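Local coordinates for protein BtGH115A (Bacteroides thetaiotaomicron, PDB 5BY3) that removes 4-O-methyl-glucuronic acid from decorated arabinogalactans as a family GH115 alpha-glucuronidase, at residues R514-L519 with R571-A576; E541-K546 with S553-L558. All coordinates share one frame; numbering follows the deposited sequence.

Contact 1: R514-L519 with R571-A576; sequences RVVKDL and RKLLYA
Val516 and Leu519 make a sparse, purely apolar contact with Leu573 and Leu574, joining the loop between helices 476-495 and 523-543 to a turn in the C-terminal part of helix 552-580. Only 120 Å² is buried, summed over both sides, and no hydrogen bond crosses between the segments. Val516 CG1 meets Leu573 CD2 at 3.9 Å; the side chains cross at about a right angle, and a single methyl of each makes the contact. In Val516 this branch lies anti to the backbone N (chi1 164°), which carries it over to the helix. Val516 CA stays 8.6 Å from Leu573 CA, leaving the side chains to bridge the segments. Three residues on, Leu519 CD1 approaches Leu574 CD2 at 4.2 Å, a looser touch. Leu574 also packs on Ile526 and Arg529 of helix 523-543, so the loop rests on the second helix of the antiparallel pair 523-543/552-580, beside the first turns of the other; Ala576 leans on Ser589 of helix 587-603. Polar ties to the end of helix 552-580 flank the apolar patch: Asp518 OD1 forms a salt bridge with Arg580 NH2, and Leu519 N hydrogen-bonds Gln577 OE1.

Contact 2: E541-K546 with S553-L558; sequences EKAASK and SAYFEL
A helical hairpin, helix 523-543 followed after a short connection by helix 552-580, is bridged near its turn by one aromatic side chain, Tyr555, lying against Ala543 and Ala544. The evidence for a one-residue bridge is direct: Tyr555 is the sole residue of 553-558 that touches the other segment. The backbones come nearest at Ala544 CA and Tyr555 CA, 7.6 Å apart. The tyrosine CG stands anti to the backbone N (chi1 -172°), which extends the ring from its own helix across to the C-terminal end of the preceding one. There the CE2 corner of the ring does most of the packing, with Ala544 CA at 3.8 Å and Ala544 CB at 4.0 Å from Tyr555 CE2. The ring meets this backbone obliquely. Farther along, Tyr555 OH passes 3.9 Å from Ala543 CB, a van der Waals approach. The small alanine side chains let the ring come right up to the main chain, as the contact with an alpha carbon demonstrates. Cys478 touches the tyrosine and Thr481 touches Ala543, so helix 476-495 packs on both partners of the bridge. The phenol oxygen is hydrogen-bonded to Val540 O, one residue before 541-546, in the last turns of helix 523-543. Tyr555 therefore works in two ways: its CE2 carbon packs against Ala544, while its hydroxyl donates to the main-chain carbonyl of Val540, satisfying that polar end and probably helping to hold the ring in place across the hairpin.

Helix 552-580 supplies one side of both contacts, near its start in contact 2 and toward its end in contact 1, with centres 29 Å apart. Both are largely buried and of nearly equal size, 120 and 123 Å², but their centres lie 28 and 24 Å from the centre of the chain, in a peripheral helical layer. Contact 1 sets a loop distant in sequence on the helix, closing 51 intervening residues, whereas contact 2 spans the six residues of a hairpin turn within that stretch. Their chemistry also differs: branched aliphatic methyls meet in contact 1, with polar ties to neighbouring residues, while in contact 2 a single tyrosine combines apolar packing with a hydrogen bond.

Contact 1: R514-L519 with R571-A576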
# COMPACT_ATOMS: atom_id res chain seq x y z
N ARG A 514 20.30 18.86 0.20
CA ARG A 514 20.86 17.59 -0.23
C ARG A 514 22.05 17.21 0.65
O ARG A 514 22.60 16.11 0.52
CB ARG A 514 21.22 17.66 -1.71
CG ARG A 514 20.03 17.96 -2.66
CD ARG A 514 20.46 18.14 -4.12
NE ARG A 514 21.42 17.11 -4.56
CZ ARG A 514 21.09 15.87 -4.91
NH1 ARG A 514 19.81 15.48 -4.88
NH2 ARG A 514 22.04 15.01 -5.27
N VAL A 515 22.45 18.13 1.53
CA VAL A 515 23.51 17.93 2.52
C VAL A 515 22.90 17.20 3.72
O VAL A 515 21.95 17.71 4.34
CB VAL A 515 24.14 19.29 2.99
CG1 VAL A 515 25.18 19.10 4.11
CG2 VAL A 515 24.77 20.05 1.82
N VAL A 516 23.43 16.01 4.03
CA VAL A 516 23.13 15.30 5.26
C VAL A 516 23.45 16.16 6.53
O VAL A 516 24.51 16.82 6.62
CB VAL A 516 23.81 13.92 5.26
CG1 VAL A 516 23.87 13.33 6.66
CG2 VAL A 516 23.07 12.96 4.34
N LYS A 517 22.53 16.15 7.50
CA LYS A 517 22.58 17.08 8.64
C LYS A 517 21.81 16.54 9.84
O LYS A 517 20.92 15.70 9.68
CB LYS A 517 22.05 18.46 8.24
CG LYS A 517 20.58 18.46 7.82
CD LYS A 517 20.34 19.27 6.55
CE LYS A 517 19.82 20.63 6.92
NZ LYS A 517 18.56 20.47 7.70
N ASP A 518 22.16 17.03 11.03
CA ASP A 518 21.53 16.64 12.30
C ASP A 518 19.99 16.56 12.23
O ASP A 518 19.32 17.44 11.67
CB ASP A 518 21.88 17.64 13.44
CG ASP A 518 23.38 17.75 13.72
OD1 ASP A 518 24.22 17.02 13.14
OD2 ASP A 518 23.71 18.61 14.57
N LEU A 519 19.46 15.51 12.82
CA LEU A 519 18.07 15.45 13.16
C LEU A 519 17.98 16.23 14.46
O LEU A 519 18.96 16.23 15.21
CB LEU A 519 17.64 13.99 13.34
CG LEU A 519 17.64 13.25 11.99
CD1 LEU A 519 18.00 11.82 12.21
CD2 LEU A 519 16.30 13.36 11.29
N ARG A 571 22.27 3.34 12.38
CA ARG A 571 23.69 3.35 12.77
C ARG A 571 24.54 4.27 11.92
O ARG A 571 25.27 5.08 12.46
CB ARG A 571 24.26 1.93 12.75
CG ARG A 571 23.69 1.05 13.85
CD ARG A 571 24.66 -0.04 14.25
NE ARG A 571 24.14 -0.79 15.40
CZ ARG A 571 24.45 -2.05 15.69
NH1 ARG A 571 25.27 -2.76 14.92
NH2 ARG A 571 23.90 -2.60 16.75
N LYS A 572 24.42 4.15 10.60
CA LYS A 572 25.27 4.91 9.68
C LYS A 572 25.09 6.40 9.88
O LYS A 572 26.08 7.17 9.97
CB LYS A 572 24.98 4.55 8.21
CG LYS A 572 25.91 5.24 7.17
CD LYS A 572 25.40 5.05 5.74
CE LYS A 572 24.29 6.05 5.37
NZ LYS A 572 23.86 5.87 3.96
N LEU A 573 23.83 6.79 9.96
CA LEU A 573 23.47 8.20 10.04
C LEU A 573 23.53 8.72 11.48
O LEU A 573 23.93 9.86 11.68
CB LEU A 573 22.11 8.47 9.31
CG LEU A 573 22.33 8.35 7.79
CD1 LEU A 573 21.25 7.60 7.03
CD2 LEU A 573 22.65 9.68 7.14
N LEU A 574 23.16 7.90 12.47
CA LEU A 574 23.26 8.40 13.84
C LEU A 574 24.70 8.46 14.40
O LEU A 574 25.02 9.45 15.07
CB LEU A 574 22.30 7.71 14.78
CG LEU A 574 20.87 8.09 14.46
CD1 LEU A 574 19.94 7.33 15.39
CD2 LEU A 574 20.66 9.59 14.60
N TYR A 575 25.54 7.45 14.11
CA TYR A 575 26.97 7.53 14.49
C TYR A 575 27.62 8.71 13.79
O TYR A 575 28.42 9.41 14.38
CB TYR A 575 27.75 6.27 14.12
CG TYR A 575 27.40 4.97 14.85
CD1 TYR A 575 27.02 4.96 16.19
CD2 TYR A 575 27.55 3.73 14.18
CE1 TYR A 575 26.71 3.77 16.84
CE2 TYR A 575 27.27 2.53 14.82
CZ TYR A 575 26.85 2.54 16.15
OH TYR A 575 26.57 1.33 16.77
N ALA A 576 27.26 8.92 12.52
CA ALA A 576 27.71 10.07 11.76
C ALA A 576 27.39 11.39 12.47
O ALA A 576 28.23 12.33 12.49
CB ALA A 576 27.11 10.04 10.37

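Contact 2: E541-K546 with S553-L558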
# COMPACT_ATOMS: atom_id res chain seq x y z
N GLU A 541 18.81 -12.02 14.81
CA GLU A 541 19.99 -12.89 14.66
C GLU A 541 19.80 -14.20 15.41
O GLU A 541 20.04 -15.28 14.85
CB GLU A 541 21.25 -12.17 15.15
CG GLU A 541 22.56 -12.70 14.56
CD GLU A 541 22.71 -12.44 13.07
OE1 GLU A 541 22.30 -11.37 12.59
OE2 GLU A 541 23.26 -13.30 12.37
N LYS A 542 19.35 -14.10 16.67
CA LYS A 542 19.13 -15.28 17.51
C LYS A 542 18.02 -16.17 16.98
O LYS A 542 18.19 -17.38 16.96
CB LYS A 542 18.87 -14.91 18.98
CG LYS A 542 20.04 -14.23 19.71
CD LYS A 542 19.84 -14.31 21.24
CE LYS A 542 19.78 -12.95 21.93
NZ LYS A 542 21.09 -12.44 22.44
N ALA A 543 16.90 -15.58 16.55
CA ALA A 543 15.73 -16.35 16.12
C ALA A 543 15.91 -17.06 14.75
O ALA A 543 15.13 -17.95 14.43
CB ALA A 543 14.47 -15.50 16.15
N ALA A 544 16.97 -16.70 14.00
CA ALA A 544 17.35 -17.27 12.71
C ALA A 544 17.43 -18.80 12.64
O ALA A 544 16.90 -19.42 11.70
CB ALA A 544 18.66 -16.67 12.23
N SER A 545 18.11 -19.41 13.62
CA SER A 545 18.24 -20.88 13.66
C SER A 545 16.95 -21.61 14.11
O SER A 545 16.78 -22.78 13.80
CB SER A 545 19.51 -21.31 14.42
OG SER A 545 19.63 -20.60 15.64
N LYS A 546 16.03 -20.92 14.78
CA LYS A 546 14.68 -21.48 15.07
C LYS A 546 13.62 -21.42 13.89
O LYS A 546 12.39 -21.56 14.09
CB LYS A 546 14.13 -20.89 16.41
CG LYS A 546 13.32 -19.58 16.33
CD LYS A 546 13.23 -18.79 17.65
CE LYS A 546 12.43 -19.50 18.74
NZ LYS A 546 13.15 -20.64 19.36
N SER A 553 15.11 -18.50 3.45
CA SER A 553 15.04 -17.39 2.50
C SER A 553 13.89 -16.41 2.81
O SER A 553 14.09 -15.21 2.81
CB SER A 553 14.97 -17.93 1.07
OG SER A 553 16.13 -18.69 0.76
N ALA A 554 12.70 -16.91 3.13
CA ALA A 554 11.60 -16.02 3.51
C ALA A 554 11.97 -15.22 4.74
O ALA A 554 11.61 -14.03 4.90
CB ALA A 554 10.32 -16.81 3.76
N TYR A 555 12.74 -15.85 5.61
CA TYR A 555 13.15 -15.12 6.80
C TYR A 555 14.10 -13.97 6.42
O TYR A 555 13.97 -12.87 6.93
CB TYR A 555 13.76 -16.06 7.84
CG TYR A 555 14.03 -15.39 9.17
CD1 TYR A 555 12.98 -15.06 10.04
CD2 TYR A 555 15.33 -15.09 9.56
CE1 TYR A 555 13.22 -14.45 11.27
CE2 TYR A 555 15.58 -14.50 10.79
CZ TYR A 555 14.54 -14.17 11.62
OH TYR A 555 14.82 -13.59 12.81
N PHE A 556 15.02 -14.20 5.50
CA PHE A 556 15.95 -13.13 5.20
C PHE A 556 15.18 -11.99 4.52
O PHE A 556 15.33 -10.82 4.88
CB PHE A 556 17.15 -13.60 4.36
CG PHE A 556 18.24 -12.56 4.25
CD1 PHE A 556 19.27 -12.50 5.19
CD2 PHE A 556 18.22 -11.60 3.21
CE1 PHE A 556 20.25 -11.50 5.11
CE2 PHE A 556 19.19 -10.62 3.12
CZ PHE A 556 20.22 -10.57 4.06
N GLU A 557 14.35 -12.38 3.58
CA GLU A 557 13.49 -11.49 2.81
C GLU A 557 12.50 -10.67 3.62
O GLU A 557 12.41 -9.46 3.42
CB GLU A 557 12.75 -12.29 1.73
CG GLU A 557 13.65 -12.67 0.59
CD GLU A 557 13.05 -13.69 -0.31
OE1 GLU A 557 11.95 -13.44 -0.85
OE2 GLU A 557 13.70 -14.75 -0.51
N LEU A 558 11.81 -11.31 4.57
CA LEU A 558 10.68 -10.70 5.27
C LEU A 558 10.99 -10.14 6.66
O LEU A 558 10.31 -9.23 7.12
CB LEU A 558 9.52 -11.69 5.33
CG LEU A 558 9.09 -12.27 3.95
CD1 LEU A 558 8.21 -13.49 4.11
CD2 LEU A 558 8.39 -11.26 3.07